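Local coordinates for protein CobC (PDB 6NRU) that probably removes, through a phosphohistidine intermediate, the 5'-phosphate from adenosylcobalamin 5'-phosphate and alpha-ribazole 5'-phosphate, in assembly of the nucleotide loop of vitamin B12, at residues Met4-Ile9 and Ile147-His152; Leu21-Ala26 and Leu58-His63; Asp51-Ser56 and Leu74-Ile79; Gly88-Arg93 and Ala116-Gly121. All blocks are in the same frame, centred on the assembly; numbering follows the deposited sequence.

Interaction 1: Met4-Ile9 and Ile147-His152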
loop_
_atom_site.group_PDB
_atom_site.type_symbol
_atom_site.label_atom_id
_atom_site.label_comp_id
_atom_site.label_asym_id
_atom_site.label_seq_id
_atom_site.Cartn_x
_atom_site.Cartn_y
_atom_site.Cartn_z
HETATM N N MSE A 4 7.739 -8.551 16.153
HETATM C CA MSE A 4 8.146 -8.261 14.786
HETATM C C MSE A 4 7.913 -6.796 14.439
HETATM O O MSE A 4 7.149 -6.104 15.109
HETATM C CB MSE A 4 7.387 -9.149 13.801
HETATM C CG MSE A 4 5.882 -8.945 13.824
HETATM SE SE MSE A 4 4.957 -9.913 12.406
HETATM C CE MSE A 4 5.591 -11.708 12.803
ATOM N N ARG A 5 8.578 -6.328 13.385
ATOM C CA ARG A 5 8.379 -4.978 12.877
ATOM C C ARG A 5 8.075 -5.030 11.389
ATOM O O ARG A 5 8.807 -5.663 10.622
ATOM C CB ARG A 5 9.601 -4.094 13.116
ATOM C CG ARG A 5 9.527 -2.780 12.359
ATOM C CD ARG A 5 10.671 -1.870 12.714
ATOM N NE ARG A 5 10.450 -1.174 13.974
ATOM C CZ ARG A 5 10.945 0.025 14.251
ATOM N NH1 ARG A 5 10.700 0.593 15.425
ATOM N NH2 ARG A 5 11.688 0.657 13.351
ATOM N N LEU A 6 7.002 -4.356 10.986
ATOM C CA LEU A 6 6.640 -4.218 9.582
ATOM C C LEU A 6 7.146 -2.875 9.079
ATOM O O LEU A 6 6.749 -1.825 9.596
ATOM C CB LEU A 6 5.127 -4.327 9.396
ATOM C CG LEU A 6 4.450 -5.446 10.190
ATOM C CD1 LEU A 6 2.948 -5.410 9.989
ATOM C CD2 LEU A 6 5.016 -6.802 9.791
ATOM N N TRP A 7 8.033 -2.908 8.092
ATOM C CA TRP A 7 8.491 -1.697 7.428
ATOM C C TRP A 7 7.600 -1.462 6.217
ATOM O O TRP A 7 7.574 -2.281 5.293
ATOM C CB TRP A 7 9.958 -1.819 7.020
ATOM C CG TRP A 7 10.875 -2.150 8.165
ATOM C CD1 TRP A 7 11.029 -3.365 8.770
ATOM C CD2 TRP A 7 11.761 -1.250 8.845
ATOM N NE1 TRP A 7 11.955 -3.277 9.780
ATOM C CE2 TRP A 7 12.421 -1.990 9.846
ATOM C CE3 TRP A 7 12.061 0.109 8.703
ATOM C CZ2 TRP A 7 13.362 -1.415 10.704
ATOM C CZ3 TRP A 7 12.995 0.675 9.553
ATOM C CH2 TRP A 7 13.633 -0.085 10.540
ATOM N N LEU A 8 6.858 -0.360 6.230
ATOM C CA LEU A 8 5.850 -0.084 5.215
ATOM C C LEU A 8 6.399 0.902 4.194
ATOM O O LEU A 8 6.910 1.965 4.562
ATOM C CB LEU A 8 4.578 0.470 5.858
ATOM C CG LEU A 8 4.094 -0.285 7.098
ATOM C CD1 LEU A 8 2.840 0.349 7.678
ATOM C CD2 LEU A 8 3.849 -1.753 6.770
ATOM N N ILE A 9 6.288 0.549 2.917
ATOM C CA ILE A 9 6.687 1.419 1.815
ATOM C C ILE A 9 5.571 1.412 0.780
ATOM O O ILE A 9 5.195 0.348 0.274
ATOM C CB ILE A 9 8.012 0.977 1.172
ATOM C CG1 ILE A 9 9.189 1.287 2.096
ATOM C CG2 ILE A 9 8.198 1.655 -0.181
ATOM C CD1 ILE A 9 10.540 1.051 1.450
ATOM N N ILE A 147 10.137 -7.371 8.515
ATOM C CA ILE A 147 9.427 -7.654 7.276
ATOM C C ILE A 147 9.140 -6.334 6.577
ATOM O O ILE A 147 8.514 -5.438 7.156
ATOM C CB ILE A 147 8.129 -8.431 7.544
ATOM C CG1 ILE A 147 8.415 -9.653 8.420
ATOM C CG2 ILE A 147 7.465 -8.828 6.237
ATOM C CD1 ILE A 147 7.174 -10.371 8.895
ATOM N N LEU A 148 9.604 -6.208 5.337
ATOM C CA LEU A 148 9.322 -5.038 4.517
ATOM C C LEU A 148 8.082 -5.300 3.673
ATOM O O LEU A 148 7.983 -6.340 3.012
ATOM C CB LEU A 148 10.511 -4.709 3.614
ATOM C CG LEU A 148 10.225 -3.708 2.493
ATOM C CD1 LEU A 148 9.955 -2.315 3.056
ATOM C CD2 LEU A 148 11.364 -3.683 1.489
ATOM N N ILE A 149 7.144 -4.357 3.693
ATOM C CA ILE A 149 5.896 -4.468 2.948
ATOM C C ILE A 149 5.858 -3.358 1.908
ATOM O O ILE A 149 5.902 -2.171 2.257
ATOM C CB ILE A 149 4.672 -4.393 3.872
ATOM C CG1 ILE A 149 4.673 -5.574 4.841
ATOM C CG2 ILE A 149 3.390 -4.358 3.053
ATOM C CD1 ILE A 149 3.413 -5.679 5.666
ATOM N N VAL A 150 5.776 -3.741 0.638
ATOM C CA VAL A 150 5.673 -2.803 -0.475
ATOM C C VAL A 150 4.259 -2.915 -1.028
ATOM O O VAL A 150 3.885 -3.946 -1.603
ATOM C CB VAL A 150 6.718 -3.084 -1.564
ATOM C CG1 VAL A 150 6.707 -1.975 -2.605
ATOM C CG2 VAL A 150 8.104 -3.240 -0.950
ATOM N N SER A 151 3.469 -1.856 -0.859
ATOM C CA SER A 151 2.069 -1.901 -1.257
ATOM C C SER A 151 1.568 -0.529 -1.693
ATOM O O SER A 151 2.313 0.249 -2.301
ATOM C CB SER A 151 1.208 -2.442 -0.113
ATOM O OG SER A 151 -0.089 -2.785 -0.569
ATOM N N HIS A 152 0.312 -0.224 -1.374
ATOM C CA HIS A 152 -0.374 0.956 -1.878
ATOM C C HIS A 152 -0.944 1.764 -0.723
ATOM O O HIS A 152 -0.956 1.327 0.432
ATOM C CB HIS A 152 -1.486 0.563 -2.858
ATOM C CG HIS A 152 -1.037 -0.390 -3.918
ATOM N ND1 HIS A 152 -0.597 0.028 -5.155
ATOM C CD2 HIS A 152 -0.942 -1.741 -3.923
ATOM C CE1 HIS A 152 -0.258 -1.024 -5.878
ATOM N NE2 HIS A 152 -0.457 -2.110 -5.154
#
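Leu-6, Leu-8, Ile-147 and Ile-149 form the apolar centre of this parallel strand pair in the core sheet of the histidine phosphatase fold. Leu-8 lies alongside Ile-149, both pointing the same way, with CD2 of Leu-8 4.0 Å from CB of Ile-149. The leucine has CG anti to its carbonyl carbon (chi1 -46°), and so has Leu-6, whose CD2 is likewise turned to CB of Ile-147. Helix 153-163 covers this face through Leu-156, Ile-160 and Leu-163. The other face carries Trp-7, Ile-9, Leu-148 and Val-150. There Leu-148 has CG anti to its backbone N (chi1 167°), which lays CD1 obliquely across Ile-9, 3.8 Å from CD1 of that residue, and Thr-64 of helix 59-69 packs on Ile-9.

Between the faces runs the polar seam. Five backbone hydrogen bonds alternate in the parallel manner, so that Ile-149 gives its N-H to Trp-7 O and its O to Ile-9 N, while Ile-147 N donates to Arg-5 O and Ile-147 O accepts from Trp-7 N. At the outer end the Arg-5 guanidinium reaches Asp-185 in a salt bridge, its CD passing over one face of the Trp-7 indole. At the C-terminal end, close to the probable phosphohistidine His-11, Ser-151 N donates to Ile-9 O at 3.0 Å, nearly along the C=O axis.

Interaction 2: Leu21-Ala26 and Leu58-His63. With SO4 (sulfate ion), chain N.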
loop_
_atom_site.group_PDB
_atom_site.type_symbol
_atom_site.label_atom_id
_atom_site.label_comp_id
_atom_site.label_asym_id
_atom_site.label_seq_id
_atom_site.Cartn_x
_atom_site.Cartn_y
_atom_site.Cartn_z
ATOM N N LEU A 21 -5.659 10.258 -12.078
ATOM C CA LEU A 21 -6.558 9.187 -12.471
ATOM C C LEU A 21 -6.688 8.152 -11.362
ATOM O O LEU A 21 -5.812 8.014 -10.503
ATOM C CB LEU A 21 -6.066 8.508 -13.751
ATOM C CG LEU A 21 -5.893 9.403 -14.978
ATOM C CD1 LEU A 21 -5.203 8.642 -16.103
ATOM C CD2 LEU A 21 -7.234 9.953 -15.441
ATOM N N TYR A 22 -7.804 7.431 -11.386
ATOM C CA TYR A 22 -7.943 6.243 -10.559
ATOM C C TYR A 22 -6.997 5.168 -11.071
ATOM O O TYR A 22 -6.947 4.899 -12.276
ATOM C CB TYR A 22 -9.386 5.749 -10.582
ATOM C CG TYR A 22 -10.323 6.593 -9.752
ATOM C CD1 TYR A 22 -10.596 6.260 -8.432
ATOM C CD2 TYR A 22 -10.927 7.727 -10.284
ATOM C CE1 TYR A 22 -11.449 7.027 -7.665
ATOM C CE2 TYR A 22 -11.783 8.502 -9.524
ATOM C CZ TYR A 22 -12.040 8.147 -8.215
ATOM O OH TYR A 22 -12.889 8.912 -7.448
ATOM N N SER A 23 -6.234 4.562 -10.163
ATOM C CA SER A 23 -5.202 3.614 -10.571
ATOM C C SER A 23 -5.724 2.180 -10.566
ATOM O O SER A 23 -5.835 1.546 -11.621
ATOM C CB SER A 23 -3.978 3.751 -9.662
ATOM O OG SER A 23 -2.797 3.423 -10.367
ATOM N N GLY A 24 -6.046 1.660 -9.385
ATOM C CA GLY A 24 -6.571 0.309 -9.308
ATOM C C GLY A 24 -5.541 -0.714 -9.738
ATOM O O GLY A 24 -4.339 -0.576 -9.483
ATOM N N HIS A 25 -6.015 -1.758 -10.410
ATOM C CA HIS A 25 -5.143 -2.830 -10.860
ATOM C C HIS A 25 -4.446 -2.518 -12.177
ATOM O O HIS A 25 -3.611 -3.317 -12.616
ATOM C CB HIS A 25 -5.948 -4.125 -10.992
ATOM C CG HIS A 25 -6.250 -4.784 -9.683
ATOM N ND1 HIS A 25 -6.472 -6.139 -9.564
ATOM C CD2 HIS A 25 -6.362 -4.273 -8.433
ATOM C CE1 HIS A 25 -6.707 -6.435 -8.298
ATOM N NE2 HIS A 25 -6.648 -5.320 -7.592
ATOM N N ALA A 26 -4.751 -1.386 -12.804
ATOM C CA ALA A 26 -4.190 -1.080 -14.111
ATOM C C ALA A 26 -2.674 -0.919 -14.021
ATOM O O ALA A 26 -2.164 -0.387 -13.031
ATOM C CB ALA A 26 -4.818 0.192 -14.676
ATOM N N LEU A 58 0.823 -5.925 -8.212
ATOM C CA LEU A 58 0.884 -4.885 -9.228
ATOM C C LEU A 58 2.322 -4.438 -9.455
ATOM O O LEU A 58 3.090 -4.245 -8.509
ATOM C CB LEU A 58 0.007 -3.703 -8.822
ATOM C CG LEU A 58 -1.432 -4.080 -8.459
ATOM C CD1 LEU A 58 -2.259 -2.838 -8.217
ATOM C CD2 LEU A 58 -2.058 -4.930 -9.551
ATOM N N GLU A 59 2.683 -4.273 -10.732
ATOM C CA GLU A 59 4.089 -4.118 -11.090
ATOM C C GLU A 59 4.679 -2.818 -10.562
ATOM O O GLU A 59 5.889 -2.750 -10.319
ATOM C CB GLU A 59 4.258 -4.209 -12.605
ATOM C CG GLU A 59 5.568 -4.854 -13.023
ATOM C CD GLU A 59 5.683 -6.285 -12.540
ATOM O OE1 GLU A 59 6.813 -6.717 -12.229
ATOM O OE2 GLU A 59 4.644 -6.979 -12.477
ATOM N N ARG A 60 3.859 -1.782 -10.371
ATOM C CA ARG A 60 4.387 -0.549 -9.797
ATOM C C ARG A 60 4.938 -0.784 -8.398
ATOM O O ARG A 60 5.895 -0.118 -7.986
ATOM C CB ARG A 60 3.310 0.539 -9.779
ATOM C CG ARG A 60 2.145 0.279 -8.840
ATOM C CD ARG A 60 0.838 0.689 -9.488
ATOM N NE ARG A 60 -0.098 1.273 -8.533
ATOM C CZ ARG A 60 -1.413 1.078 -8.567
ATOM N NH1 ARG A 60 -1.945 0.309 -9.509
ATOM N NH2 ARG A 60 -2.195 1.650 -7.662
ATOM N N ALA A 61 4.359 -1.738 -7.661
ATOM C CA ALA A 61 4.888 -2.101 -6.353
ATOM C C ALA A 61 6.129 -2.974 -6.483
ATOM O O ALA A 61 7.089 -2.812 -5.722
ATOM C CB ALA A 61 3.815 -2.815 -5.534
ATOM N N GLN A 62 6.128 -3.896 -7.448
ATOM C CA GLN A 62 7.293 -4.748 -7.656
ATOM C C GLN A 62 8.461 -3.957 -8.232
ATOM O O GLN A 62 9.616 -4.190 -7.858
ATOM C CB GLN A 62 6.928 -5.919 -8.564
ATOM C CG GLN A 62 5.826 -6.794 -7.998
ATOM C CD GLN A 62 5.613 -8.054 -8.798
ATOM O OE1 GLN A 62 6.404 -8.993 -8.718
ATOM N NE2 GLN A 62 4.537 -8.087 -9.577
ATOM N N HIS A 63 8.181 -3.023 -9.147
ATOM C CA HIS A 63 9.225 -2.126 -9.632
ATOM C C HIS A 63 9.855 -1.359 -8.479
ATOM O O HIS A 63 11.077 -1.175 -8.436
ATOM C CB HIS A 63 8.648 -1.163 -10.670
ATOM C CG HIS A 63 9.681 -0.362 -11.404
ATOM N ND1 HIS A 63 9.364 0.474 -12.452
ATOM C CD2 HIS A 63 11.023 -0.272 -11.245
ATOM C CE1 HIS A 63 10.465 1.049 -12.905
ATOM N NE2 HIS A 63 11.486 0.614 -12.188
HETATM S S SO4 N . -2.503 5.636 -5.701
HETATM O O1 SO4 N . -3.760 5.111 -5.176
HETATM O O2 SO4 N . -2.785 6.616 -6.745
HETATM O O3 SO4 N . -1.752 6.273 -4.625
HETATM O O4 SO4 N . -1.710 4.544 -6.258
#
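A polar contact, backed by one leucine, joins the loop between helices 15-18 and 32-44 to the start of helix 59-69, beside the probable catalytic His-11. Its one hydrogen bond runs from Arg-60 NH1 to Gly-24 O at 2.6 Å, nearly along the C=O axis and close to the guanidinium plane. Arg-60 gets there by a bent chain: CG sits in the crowded position between backbone N and carbonyl carbon (chi1 67°), and chi2 and chi3 are both skewed. Ser-23 OG lies over one guanidinium face, 3.3 Å from Arg-60 CZ, where the angles to NH1 and NH2 are too poor for a hydrogen bond. The acceptor belongs to a type II' beta turn, Ser-23 to Ala-26, with Gly-24 at positive phi. In this histidine phosphatase site Arg-60 also touches His-11, and its NH2 donates to O4 of a sulfate at 3.3 Å. Arg-10 and Asn-17 hold the same ion, which probably comes from the crystallisation liquor but is consistent with an anion-binding pocket. Beside the hydrogen bond Leu-58, at the N-cap position, forks around the turn: CD1 lies 3.3 Å from Gly-24 O, while CD2 sits over one face of the His-25 ring, 4.2 Å from CG of His-25.

Interaction 3: Asp51-Ser56 and Leu74-Ile79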
loop_
_atom_site.group_PDB
_atom_site.type_symbol
_atom_site.label_atom_id
_atom_site.label_comp_id
_atom_site.label_asym_id
_atom_site.label_seq_id
_atom_site.Cartn_x
_atom_site.Cartn_y
_atom_site.Cartn_z
ATOM N N ASP A 51 14.564 -9.611 6.691
ATOM C CA ASP A 51 14.583 -11.051 6.486
ATOM C C ASP A 51 13.384 -11.534 5.687
ATOM O O ASP A 51 13.256 -12.744 5.461
ATOM C CB ASP A 51 14.645 -11.787 7.832
ATOM C CG ASP A 51 13.732 -11.179 8.875
ATOM O OD1 ASP A 51 13.828 -11.580 10.056
ATOM O OD2 ASP A 51 12.918 -10.301 8.517
ATOM N N LEU A 52 12.513 -10.629 5.246
ATOM C CA LEU A 52 11.343 -11.004 4.469
ATOM C C LEU A 52 10.828 -9.774 3.736
ATOM O O LEU A 52 10.862 -8.667 4.276
ATOM C CB LEU A 52 10.244 -11.590 5.363
ATOM C CG LEU A 52 9.040 -12.191 4.638
ATOM C CD1 LEU A 52 9.470 -13.347 3.737
ATOM C CD2 LEU A 52 7.992 -12.644 5.635
ATOM N N VAL A 53 10.360 -9.973 2.506
ATOM C CA VAL A 53 9.742 -8.912 1.719
ATOM C C VAL A 53 8.398 -9.424 1.218
ATOM O O VAL A 53 8.335 -10.465 0.555
ATOM C CB VAL A 53 10.620 -8.466 0.539
ATOM C CG1 VAL A 53 9.887 -7.420 -0.288
ATOM C CG2 VAL A 53 11.951 -7.919 1.037
ATOM N N LEU A 54 7.331 -8.704 1.542
ATOM C CA LEU A 54 5.993 -8.997 1.047
ATOM C C LEU A 54 5.557 -7.852 0.147
ATOM O O LEU A 54 5.628 -6.683 0.543
ATOM C CB LEU A 54 5.005 -9.180 2.199
ATOM C CG LEU A 54 5.467 -10.075 3.351
ATOM C CD1 LEU A 54 4.427 -10.100 4.459
ATOM C CD2 LEU A 54 5.754 -11.483 2.857
ATOM N N CYS A 55 5.113 -8.183 -1.059
ATOM C CA CYS A 55 4.849 -7.190 -2.086
ATOM C C CYS A 55 3.515 -7.477 -2.759
ATOM O O CYS A 55 3.079 -8.628 -2.844
ATOM C CB CYS A 55 5.980 -7.177 -3.125
ATOM S SG CYS A 55 5.854 -5.904 -4.384
ATOM N N SER A 56 2.866 -6.418 -3.227
ATOM C CA SER A 56 1.640 -6.595 -3.986
ATOM C C SER A 56 1.959 -7.116 -5.384
ATOM O O SER A 56 3.095 -7.040 -5.861
ATOM C CB SER A 56 0.861 -5.283 -4.068
ATOM O OG SER A 56 1.098 -4.621 -5.295
ATOM N N LEU A 74 16.990 -10.603 -1.272
ATOM C CA LEU A 74 16.111 -11.066 -0.211
ATOM C C LEU A 74 14.902 -11.793 -0.791
ATOM O O LEU A 74 14.508 -11.540 -1.935
ATOM C CB LEU A 74 15.637 -9.891 0.650
ATOM C CG LEU A 74 16.655 -9.352 1.657
ATOM C CD1 LEU A 74 16.323 -7.923 2.062
ATOM C CD2 LEU A 74 16.727 -10.256 2.877
ATOM N N PRO A 75 14.302 -12.711 -0.032
ATOM C CA PRO A 75 13.118 -13.429 -0.534
ATOM C C PRO A 75 11.907 -12.509 -0.616
ATOM O O PRO A 75 11.603 -11.775 0.326
ATOM C CB PRO A 75 12.911 -14.539 0.504
ATOM C CG PRO A 75 14.236 -14.660 1.210
ATOM C CD PRO A 75 14.772 -13.266 1.247
ATOM N N VAL A 76 11.207 -12.569 -1.749
ATOM C CA VAL A 76 10.088 -11.679 -2.044
ATOM C C VAL A 76 8.836 -12.524 -2.229
ATOM O O VAL A 76 8.737 -13.297 -3.191
ATOM C CB VAL A 76 10.350 -10.824 -3.290
ATOM C CG1 VAL A 76 9.124 -9.981 -3.623
ATOM C CG2 VAL A 76 11.575 -9.948 -3.087
ATOM N N HIS A 77 7.875 -12.372 -1.322
ATOM C CA HIS A 77 6.571 -13.001 -1.465
ATOM C C HIS A 77 5.623 -12.026 -2.148
ATOM O O HIS A 77 5.547 -10.856 -1.766
ATOM C CB HIS A 77 5.997 -13.413 -0.110
ATOM C CG HIS A 77 6.809 -14.437 0.619
ATOM N ND1 HIS A 77 6.246 -15.344 1.491
ATOM C CD2 HIS A 77 8.140 -14.690 0.621
ATOM C CE1 HIS A 77 7.194 -16.117 1.992
ATOM N NE2 HIS A 77 8.352 -15.740 1.480
ATOM N N ILE A 78 4.902 -12.507 -3.152
ATOM C CA ILE A 78 3.894 -11.714 -3.842
ATOM C C ILE A 78 2.546 -12.057 -3.223
ATOM O O ILE A 78 2.013 -13.151 -3.435
ATOM C CB ILE A 78 3.903 -11.974 -5.353
ATOM C CG1 ILE A 78 5.296 -11.719 -5.924
ATOM C CG2 ILE A 78 2.899 -11.081 -6.044
ATOM C CD1 ILE A 78 5.746 -10.283 -5.790
ATOM N N ILE A 79 1.994 -11.127 -2.451
ATOM C CA ILE A 79 0.751 -11.344 -1.715
ATOM C C ILE A 79 -0.368 -10.627 -2.463
ATOM O O ILE A 79 -0.342 -9.387 -2.555
ATOM C CB ILE A 79 0.864 -10.849 -0.267
ATOM C CG1 ILE A 79 2.091 -11.464 0.406
ATOM C CG2 ILE A 79 -0.393 -11.182 0.518
ATOM C CD1 ILE A 79 2.072 -12.977 0.435
#
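The contact is closest on the side of Leu-54, where CD2 of Leu-54 comes within 3.5 Å of CB of His-77. The two side chains run side by side in the same direction, each with CG anti to its carbonyl carbon, and Leu-54 CB also meets CG1 of Ile-79. Phe-134 of helix 124-136 packs on both Leu-54 and Ile-79 and helps bury this end, although His-77 stays partly exposed. Leu-52, with CG anti to the backbone N, crosses His-77 at about a right angle and sets CD1 over one face of its imidazole, a CH-pi contact 3.8 Å from Leu-52 CD1 to the ring centroid and 27° off the normal.

Strands 52-55 and 76-78 belong to a beta-alpha-beta unit whose connection is helix 59-69, and they pair in parallel with 25° between their directions. Three good backbone bonds hold the register: His-77 N to Val-53 O at 2.7 Å, Cys-55 N to His-77 O, and Ile-79 N to Cys-55 O, each nearly along its C=O axis. A fourth, Val-53 N to Pro-75 O, is weak.

On the opposite face the side chains keep a wider spacing, and the second strand is outermost in the sheet. The exposed Val-76 lies beside Val-53, its CG2 4.0 Å from CB of Val-53. Val-53 is itself buried, with Leu-69 of the connecting helix against it. Ile-78 folds back with both torsions near -60°, which brings its CD1 4.1 Å from Cys-55 CB. Gln-62 of the same helix also packs on Ile-78.

Interaction 4: Gly88-Arg93 and Ala116-Gly121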
loop_
_atom_site.group_PDB
_atom_site.type_symbol
_atom_site.label_atom_id
_atom_site.label_comp_id
_atom_site.label_asym_id
_atom_site.label_seq_id
_atom_site.Cartn_x
_atom_site.Cartn_y
_atom_site.Cartn_z
ATOM N N GLY A 88 -12.461 -1.663 -11.321
ATOM C CA GLY A 88 -13.326 -2.109 -12.403
ATOM C C GLY A 88 -13.267 -1.190 -13.608
ATOM O O GLY A 88 -12.192 -0.895 -14.143
ATOM N N ASP A 89 -14.442 -0.733 -14.048
ATOM C CA ASP A 89 -14.525 0.116 -15.232
ATOM C C ASP A 89 -13.946 1.505 -14.997
ATOM O O ASP A 89 -13.681 2.222 -15.967
ATOM C CB ASP A 89 -15.979 0.242 -15.696
ATOM C CG ASP A 89 -16.502 -1.029 -16.352
ATOM O OD1 ASP A 89 -15.717 -1.730 -17.026
ATOM O OD2 ASP A 89 -17.708 -1.321 -16.204
ATOM N N TRP A 90 -13.740 1.897 -13.741
ATOM C CA TRP A 90 -13.313 3.249 -13.400
ATOM C C TRP A 90 -11.802 3.439 -13.435
ATOM O O TRP A 90 -11.334 4.555 -13.188
ATOM C CB TRP A 90 -13.830 3.631 -12.010
ATOM C CG TRP A 90 -15.316 3.767 -11.932
ATOM C CD1 TRP A 90 -16.201 3.743 -12.971
ATOM C CD2 TRP A 90 -16.095 3.953 -10.747
ATOM N NE1 TRP A 90 -17.483 3.901 -12.506
ATOM C CE2 TRP A 90 -17.445 4.030 -11.142
ATOM C CE3 TRP A 90 -15.782 4.061 -9.389
ATOM C CZ2 TRP A 90 -18.481 4.208 -10.228
ATOM C CZ3 TRP A 90 -16.813 4.239 -8.483
ATOM C CH2 TRP A 90 -18.144 4.309 -8.906
ATOM N N GLU A 91 -11.031 2.394 -13.725
ATOM C CA GLU A 91 -9.581 2.512 -13.706
ATOM C C GLU A 91 -9.089 3.323 -14.901
ATOM O O GLU A 91 -9.707 3.339 -15.969
ATOM C CB GLU A 91 -8.936 1.128 -13.700
ATOM C CG GLU A 91 -9.520 0.199 -12.653
ATOM C CD GLU A 91 -8.634 -0.991 -12.348
ATOM O OE1 GLU A 91 -7.991 -1.518 -13.281
ATOM O OE2 GLU A 91 -8.584 -1.404 -11.170
HETATM N N MSE A 92 -7.962 4.004 -14.701
HETATM C CA MSE A 92 -7.374 4.904 -15.697
HETATM C C MSE A 92 -8.356 5.962 -16.190
HETATM O O MSE A 92 -8.330 6.343 -17.359
HETATM C CB MSE A 92 -6.830 4.114 -16.888
HETATM C CG MSE A 92 -5.758 3.119 -16.515
HETATM SE SE MSE A 92 -4.343 3.961 -15.476
HETATM C CE MSE A 92 -3.277 4.717 -16.929
ATOM N N ARG A 93 -9.216 6.438 -15.291
ATOM C CA ARG A 93 -10.196 7.460 -15.621
ATOM C C ARG A 93 -10.244 8.486 -14.498
ATOM O O ARG A 93 -9.895 8.199 -13.350
ATOM C CB ARG A 93 -11.581 6.846 -15.875
ATOM C CG ARG A 93 -11.639 6.008 -17.148
ATOM C CD ARG A 93 -12.871 5.120 -17.205
ATOM N NE ARG A 93 -14.092 5.883 -17.445
ATOM C CZ ARG A 93 -15.319 5.387 -17.311
ATOM N NH1 ARG A 93 -15.489 4.124 -16.937
ATOM N NH2 ARG A 93 -16.376 6.153 -17.546
ATOM N N ALA A 116 -20.603 1.448 -1.500
ATOM C CA ALA A 116 -20.887 1.467 -2.927
ATOM C C ALA A 116 -19.777 0.765 -3.702
ATOM O O ALA A 116 -18.591 0.912 -3.391
ATOM C CB ALA A 116 -21.048 2.905 -3.419
ATOM N N ILE A 117 -20.172 0.008 -4.718
ATOM C CA ILE A 117 -19.257 -0.823 -5.497
ATOM C C ILE A 117 -18.847 -0.044 -6.742
ATOM O O ILE A 117 -19.728 0.380 -7.507
ATOM C CB ILE A 117 -19.901 -2.163 -5.880
ATOM C CG1 ILE A 117 -20.602 -2.793 -4.673
ATOM C CG2 ILE A 117 -18.860 -3.112 -6.452
ATOM C CD1 ILE A 117 -19.663 -3.199 -3.563
ATOM N N PRO A 118 -17.552 0.168 -6.985
ATOM C CA PRO A 118 -17.134 0.734 -8.272
ATOM C C PRO A 118 -17.613 -0.142 -9.418
ATOM O O PRO A 118 -17.605 -1.372 -9.327
ATOM C CB PRO A 118 -15.604 0.755 -8.172
ATOM C CG PRO A 118 -15.323 0.775 -6.714
ATOM C CD PRO A 118 -16.412 -0.039 -6.076
ATOM N N THR A 119 -18.037 0.507 -10.505
ATOM C CA THR A 119 -18.693 -0.184 -11.610
ATOM C C THR A 119 -17.873 -1.368 -12.114
ATOM O O THR A 119 -16.792 -1.190 -12.684
ATOM C CB THR A 119 -18.980 0.791 -12.754
ATOM O OG1 THR A 119 -19.881 1.807 -12.295
ATOM C CG2 THR A 119 -19.609 0.059 -13.929
ATOM N N ASN A 120 -18.393 -2.579 -11.892
ATOM C CA ASN A 120 -17.723 -3.826 -12.261
ATOM C C ASN A 120 -16.365 -3.961 -11.577
ATOM O O ASN A 120 -15.422 -4.519 -12.146
ATOM C CB ASN A 120 -17.582 -3.963 -13.781
ATOM C CG ASN A 120 -18.921 -4.137 -14.480
ATOM O OD1 ASN A 120 -19.871 -4.669 -13.903
ATOM N ND2 ASN A 120 -19.001 -3.691 -15.730
ATOM N N GLY A 121 -16.260 -3.451 -10.352
ATOM C CA GLY A 121 -15.053 -3.598 -9.564
ATOM C C GLY A 121 -15.328 -4.248 -8.224
ATOM O O GLY A 121 -16.311 -4.981 -8.078
HETATM O O HOH W 1 -16.815 -4.554 -17.965
#
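Trp-90 sets CG anti to its carbonyl carbon (chi1 -67°) and turns its indole with chi2 near -8°, presenting one ring face to the chain at Pro-118 and Thr-119. Pro-118 CA sits over the face of the six-membered ring, a CH-pi contact 3.7 Å from CA of Pro-118 to the ring centroid. Its CB packs on CE3 of Trp-90 at 3.5 Å, while Thr-119 N lies above the centre of the indole, 3.6 Å from its plane. Asp-102 then grips the polar end, its OD2 hydrogen-bonded to both Trp-90 NE1 and Thr-119 OG1.

The backbones are joined by Asp-89 N donating to Thr-119 O, 2.8 Å long and nearly straight. Next to it they pack directly together, Gly-88 CA lying 3.2 Å from Asn-120 O and 3.6 Å from Gly-121 CA. Beside this bond Asp-89 and Asn-120 run side by side; the 2.7 Å bond from Asn-120 ND2 to Asp-89 OD2 is weak because it is bent at the hydrogen (128°), and a water donates to Asp-89 OD1 and takes a weak bond from the same ND2. Arg-93 NH1 donates to Asp-89 O from above the carbonyl plane. Two type II beta turns, Trp-90 to Arg-93 and Pro-118 to Gly-121, thus meet through a tryptophan, joining the loop before helix 95-101 to the loop after helix 103-111 in the helical part of this histidine phosphatase.

How the interactions relate
From the N terminus, strand 5-10 opens the widest loop, closed by interaction 1 only when strand 146-151 arrives; the other three contacts lie within it. Interaction 2 opens next, at 21-26, and crosses interaction 3, because 51-56 precedes 58-63 and 74-79 follows it. Interaction 4 comes later, in series with both. Interactions 1 and 3 share the sheet: Leu-148 O and Val-150 N bond to Leu-54, making strands 52-55 and 146-151 neighbours. Helix 59-69 connects these to interaction 2, with Ala-61 against Val-150 and Ser-56. Interaction 2 reaches interaction 4 through Glu-91 OE2, 2.7 Å from His-25 N, linking the 21-26 loop near the active site to the helical part.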